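Local coordinates for UPF0141 protein yjdB (Campylobacter jejuni subsp. jejuni HB93-13, PDB 4TN0) that probably transfers phosphoethanolamine to its targets through a zinc-binding periplasmic domain of alkaline phosphatase-like fold, and is required for polymyxin resistance and motility, at residues 15-28 with 143-157. Residues are numbered along the deposited sequence; the frame is centred on the assembly and turned at random.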
# COMPACT_ATOMS: atom_id res chain seq x y z
N HIS A 15 21.69 10.06 9.03
CA HIS A 15 21.86 10.35 10.44
C HIS A 15 21.55 9.04 11.18
O HIS A 15 22.33 8.08 11.11
CB HIS A 15 20.93 11.50 10.90
CG HIS A 15 20.97 12.72 10.02
ND1 HIS A 15 20.86 12.64 8.64
CD2 HIS A 15 21.12 14.03 10.30
CE1 HIS A 15 20.90 13.85 8.13
NE2 HIS A 15 21.08 14.72 9.11
N THR A 16 20.40 8.99 11.87
CA THR A 16 19.85 7.74 12.44
C THR A 16 19.79 6.65 11.35
O THR A 16 19.68 6.94 10.16
CB THR A 16 18.42 7.93 13.05
OG1 THR A 16 18.39 9.10 13.88
CG2 THR A 16 18.02 6.74 13.91
N LYS A 17 19.85 5.38 11.74
CA LYS A 17 19.81 4.33 10.73
C LYS A 17 18.34 3.93 10.50
O LYS A 17 17.65 3.52 11.44
CB LYS A 17 20.69 3.15 11.17
CG LYS A 17 22.14 3.58 11.43
CD LYS A 17 23.21 2.74 10.72
CE LYS A 17 24.64 3.23 11.08
NZ LYS A 17 25.07 3.05 12.51
N LYS A 18 17.86 4.07 9.26
CA LYS A 18 16.42 3.96 8.97
C LYS A 18 16.06 3.01 7.80
O LYS A 18 16.78 2.92 6.79
CB LYS A 18 15.83 5.35 8.67
CG LYS A 18 15.64 6.26 9.86
CD LYS A 18 15.15 7.63 9.41
CE LYS A 18 14.62 8.45 10.56
NZ LYS A 18 13.20 8.13 10.89
N LEU A 19 14.95 2.29 7.96
CA LEU A 19 14.42 1.43 6.89
C LEU A 19 12.90 1.47 6.80
O LEU A 19 12.22 0.96 7.70
CB LEU A 19 14.87 -0.02 7.10
CG LEU A 19 14.26 -1.06 6.16
CD1 LEU A 19 14.49 -0.69 4.70
CD2 LEU A 19 14.79 -2.46 6.46
N LEU A 20 12.37 2.01 5.71
CA LEU A 20 10.92 1.98 5.49
C LEU A 20 10.58 1.01 4.35
O LEU A 20 11.15 1.09 3.25
CB LEU A 20 10.37 3.39 5.19
CG LEU A 20 8.85 3.46 4.94
CD1 LEU A 20 8.11 2.94 6.16
CD2 LEU A 20 8.37 4.87 4.60
N VAL A 21 9.70 0.06 4.64
CA VAL A 21 9.16 -0.83 3.62
C VAL A 21 7.74 -0.37 3.31
O VAL A 21 6.85 -0.41 4.18
CB VAL A 21 9.16 -2.33 4.05
CG1 VAL A 21 8.39 -3.18 3.05
CG2 VAL A 21 10.60 -2.87 4.20
N LEU A 22 7.54 0.14 2.09
CA LEU A 22 6.24 0.62 1.64
C LEU A 22 5.59 -0.45 0.77
O LEU A 22 6.10 -0.79 -0.30
CB LEU A 22 6.39 1.91 0.83
CG LEU A 22 5.13 2.54 0.25
CD1 LEU A 22 4.20 3.01 1.36
CD2 LEU A 22 5.52 3.69 -0.65
N VAL A 23 4.48 -1.00 1.21
CA VAL A 23 3.85 -2.00 0.37
C VAL A 23 2.61 -1.43 -0.31
O VAL A 23 1.62 -1.11 0.35
CB VAL A 23 3.49 -3.27 1.17
CG1 VAL A 23 2.85 -4.29 0.23
CG2 VAL A 23 4.74 -3.86 1.77
N VAL A 24 2.69 -1.30 -1.64
CA VAL A 24 1.55 -0.87 -2.46
C VAL A 24 0.72 -2.08 -2.89
O VAL A 24 1.12 -2.90 -3.72
CB VAL A 24 2.00 -0.10 -3.71
CG1 VAL A 24 0.81 0.25 -4.60
CG2 VAL A 24 2.81 1.13 -3.32
N GLY A 25 -0.47 -2.18 -2.31
CA GLY A 25 -1.36 -3.28 -2.59
C GLY A 25 -2.15 -3.16 -3.88
O GLY A 25 -1.85 -2.35 -4.78
N GLU A 26 -3.15 -4.02 -4.00
CA GLU A 26 -3.89 -4.10 -5.24
C GLU A 26 -5.28 -4.65 -4.96
O GLU A 26 -5.41 -5.78 -4.46
CB GLU A 26 -3.13 -4.96 -6.27
CG GLU A 26 -3.92 -5.24 -7.55
CD GLU A 26 -4.15 -3.97 -8.34
OE1 GLU A 26 -3.27 -3.59 -9.15
OE2 GLU A 26 -5.20 -3.33 -8.11
N THR A 27 -6.30 -3.83 -5.23
CA THR A 27 -7.71 -4.24 -5.27
C THR A 27 -8.30 -4.59 -3.88
O THR A 27 -9.50 -4.83 -3.71
CB THR A 27 -7.86 -5.44 -6.29
OG1 THR A 27 -7.44 -5.00 -7.60
CG2 THR A 27 -9.26 -5.97 -6.37
N ALA A 28 -7.45 -4.58 -2.85
CA ALA A 28 -7.94 -4.84 -1.50
C ALA A 28 -8.84 -3.70 -0.99
O ALA A 28 -8.50 -2.52 -1.10
CB ALA A 28 -6.79 -5.07 -0.55
N LEU A 143 22.05 -2.73 2.31
CA LEU A 143 21.38 -1.52 2.79
C LEU A 143 22.36 -0.35 2.94
O LEU A 143 23.57 -0.54 3.00
CB LEU A 143 20.70 -1.79 4.13
CG LEU A 143 19.48 -2.70 4.20
CD1 LEU A 143 18.84 -2.60 5.58
CD2 LEU A 143 18.46 -2.38 3.10
N SER A 144 21.82 0.87 2.97
CA SER A 144 22.57 2.08 3.34
C SER A 144 22.08 2.56 4.70
O SER A 144 21.49 1.78 5.46
CB SER A 144 22.42 3.18 2.29
OG SER A 144 22.78 2.71 1.00
N ASP A 145 22.28 3.84 4.99
CA ASP A 145 21.94 4.35 6.31
C ASP A 145 20.45 4.69 6.37
O ASP A 145 19.81 4.50 7.41
CB ASP A 145 22.77 5.60 6.68
CG ASP A 145 24.29 5.34 6.68
OD1 ASP A 145 24.77 4.40 6.00
OD2 ASP A 145 25.00 6.11 7.35
N GLN A 146 19.91 5.16 5.25
CA GLN A 146 18.47 5.40 5.08
C GLN A 146 17.95 4.74 3.79
O GLN A 146 18.46 5.01 2.69
CB GLN A 146 18.17 6.90 5.07
CG GLN A 146 17.93 7.50 6.44
CD GLN A 146 19.17 8.13 7.05
OE1 GLN A 146 20.12 8.51 6.34
NE2 GLN A 146 19.17 8.25 8.37
N ASN A 147 16.95 3.88 3.94
CA ASN A 147 16.43 3.10 2.81
C ASN A 147 14.92 3.10 2.70
O ASN A 147 14.23 2.90 3.71
CB ASN A 147 16.88 1.64 2.91
CG ASN A 147 18.36 1.50 3.20
OD1 ASN A 147 19.17 1.32 2.30
ND2 ASN A 147 18.71 1.57 4.49
N ILE A 148 14.39 3.29 1.50
CA ILE A 148 12.99 2.94 1.27
C ILE A 148 12.94 1.85 0.22
O ILE A 148 13.53 1.96 -0.86
CB ILE A 148 12.09 4.15 0.83
CG1 ILE A 148 10.62 3.70 0.75
CG2 ILE A 148 12.57 4.77 -0.47
CD1 ILE A 148 9.63 4.82 0.49
N ILE A 149 12.23 0.79 0.58
CA ILE A 149 11.96 -0.32 -0.31
C ILE A 149 10.47 -0.41 -0.61
O ILE A 149 9.64 -0.54 0.29
CB ILE A 149 12.44 -1.65 0.31
CG1 ILE A 149 13.92 -1.51 0.74
CG2 ILE A 149 12.23 -2.80 -0.68
CD1 ILE A 149 14.55 -2.76 1.33
N VAL A 150 10.13 -0.29 -1.89
CA VAL A 150 8.74 -0.43 -2.30
C VAL A 150 8.46 -1.83 -2.83
O VAL A 150 9.18 -2.35 -3.69
CB VAL A 150 8.34 0.60 -3.37
CG1 VAL A 150 6.87 0.42 -3.74
CG2 VAL A 150 8.58 2.04 -2.87
N LEU A 151 7.44 -2.47 -2.26
CA LEU A 151 6.95 -3.71 -2.81
C LEU A 151 5.54 -3.46 -3.37
O LEU A 151 4.63 -3.10 -2.62
CB LEU A 151 6.94 -4.82 -1.76
CG LEU A 151 8.27 -5.04 -1.02
CD1 LEU A 151 8.14 -6.12 0.05
CD2 LEU A 151 9.40 -5.33 -1.99
N HIS A 152 5.39 -3.66 -4.68
CA HIS A 152 4.12 -3.47 -5.38
C HIS A 152 3.48 -4.84 -5.65
O HIS A 152 3.98 -5.62 -6.48
CB HIS A 152 4.33 -2.70 -6.70
CG HIS A 152 3.06 -2.28 -7.38
ND1 HIS A 152 3.02 -1.88 -8.71
CD2 HIS A 152 1.78 -2.18 -6.94
CE1 HIS A 152 1.79 -1.58 -9.05
NE2 HIS A 152 1.01 -1.75 -7.99
N LEU A 153 2.39 -5.12 -4.94
CA LEU A 153 1.70 -6.41 -5.00
C LEU A 153 0.78 -6.59 -6.20
O LEU A 153 0.23 -5.62 -6.74
CB LEU A 153 0.88 -6.61 -3.74
CG LEU A 153 1.59 -6.43 -2.40
CD1 LEU A 153 0.62 -6.74 -1.26
CD2 LEU A 153 2.83 -7.31 -2.33
N GLN A 154 0.60 -7.84 -6.62
CA GLN A 154 -0.52 -8.22 -7.46
C GLN A 154 -1.76 -8.32 -6.54
O GLN A 154 -2.90 -8.07 -6.98
CB GLN A 154 -0.24 -9.55 -8.17
CG GLN A 154 -1.26 -9.99 -9.23
CD GLN A 154 -1.22 -9.18 -10.54
OE1 GLN A 154 -0.83 -8.02 -10.58
NE2 GLN A 154 -1.67 -9.81 -11.61
N GLY A 155 -1.52 -8.67 -5.28
CA GLY A 155 -2.54 -8.59 -4.24
C GLY A 155 -3.80 -9.37 -4.58
O GLY A 155 -3.79 -10.59 -4.66
N SER A 156 -4.91 -8.65 -4.73
CA SER A 156 -6.21 -9.23 -5.00
C SER A 156 -6.70 -9.00 -6.44
O SER A 156 -7.89 -9.01 -6.67
CB SER A 156 -7.25 -8.65 -4.06
OG SER A 156 -6.99 -8.94 -2.70
N HIS A 157 -5.79 -8.79 -7.39
CA HIS A 157 -6.19 -8.46 -8.76
C HIS A 157 -7.23 -9.46 -9.27
O HIS A 157 -7.08 -10.65 -9.07
CB HIS A 157 -4.96 -8.47 -9.69
CG HIS A 157 -5.27 -8.09 -11.11
ND1 HIS A 157 -5.39 -9.02 -12.12
CD2 HIS A 157 -5.46 -6.87 -11.68
CE1 HIS A 157 -5.65 -8.40 -13.26
NE2 HIS A 157 -5.70 -7.09 -13.02
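The imidazole of H152 turns its CD2 edge to the carbonyl O of V24, which lies in the ring plane at 3.4 Å from H152 CD2; V24 CG1 stands out of that plane, 3.5 Å from H152 CD2. ND1 of H152 is tied to D105. At the other end, ND2 of N147 reaches K18 O (3.3 Å), which lies 16° out of the amide plane, and K18 O also accepts from N147 N, so two donors grip one carbonyl. The same ND2 bonds S144 O and OD1 takes S144 N, fixing the amide's rotation. Between these ends, 18-24 and 146-152 run parallel as neighbouring central strands of the mixed sheet of the alkaline phosphatase-like fold, with 100-105 and 218-224 outside them. L19, V21 and V23 line one face with I149 and L151; V23 CG1 presses on L153 CG at 3.6 Å. On the other face L22 CD2 lies alongside V150 CG2, 4.1 Å away. Past the strands, S156 N bonds E26 O (2.9 Å) as the type II' turn 154-157 passes E26. With CG anti to N (chi1 173°), E26 lays CG 3.1 Å from Q154 O; its OE2 binds zinc alongside D226 and H227, and accepts from T27 OG1.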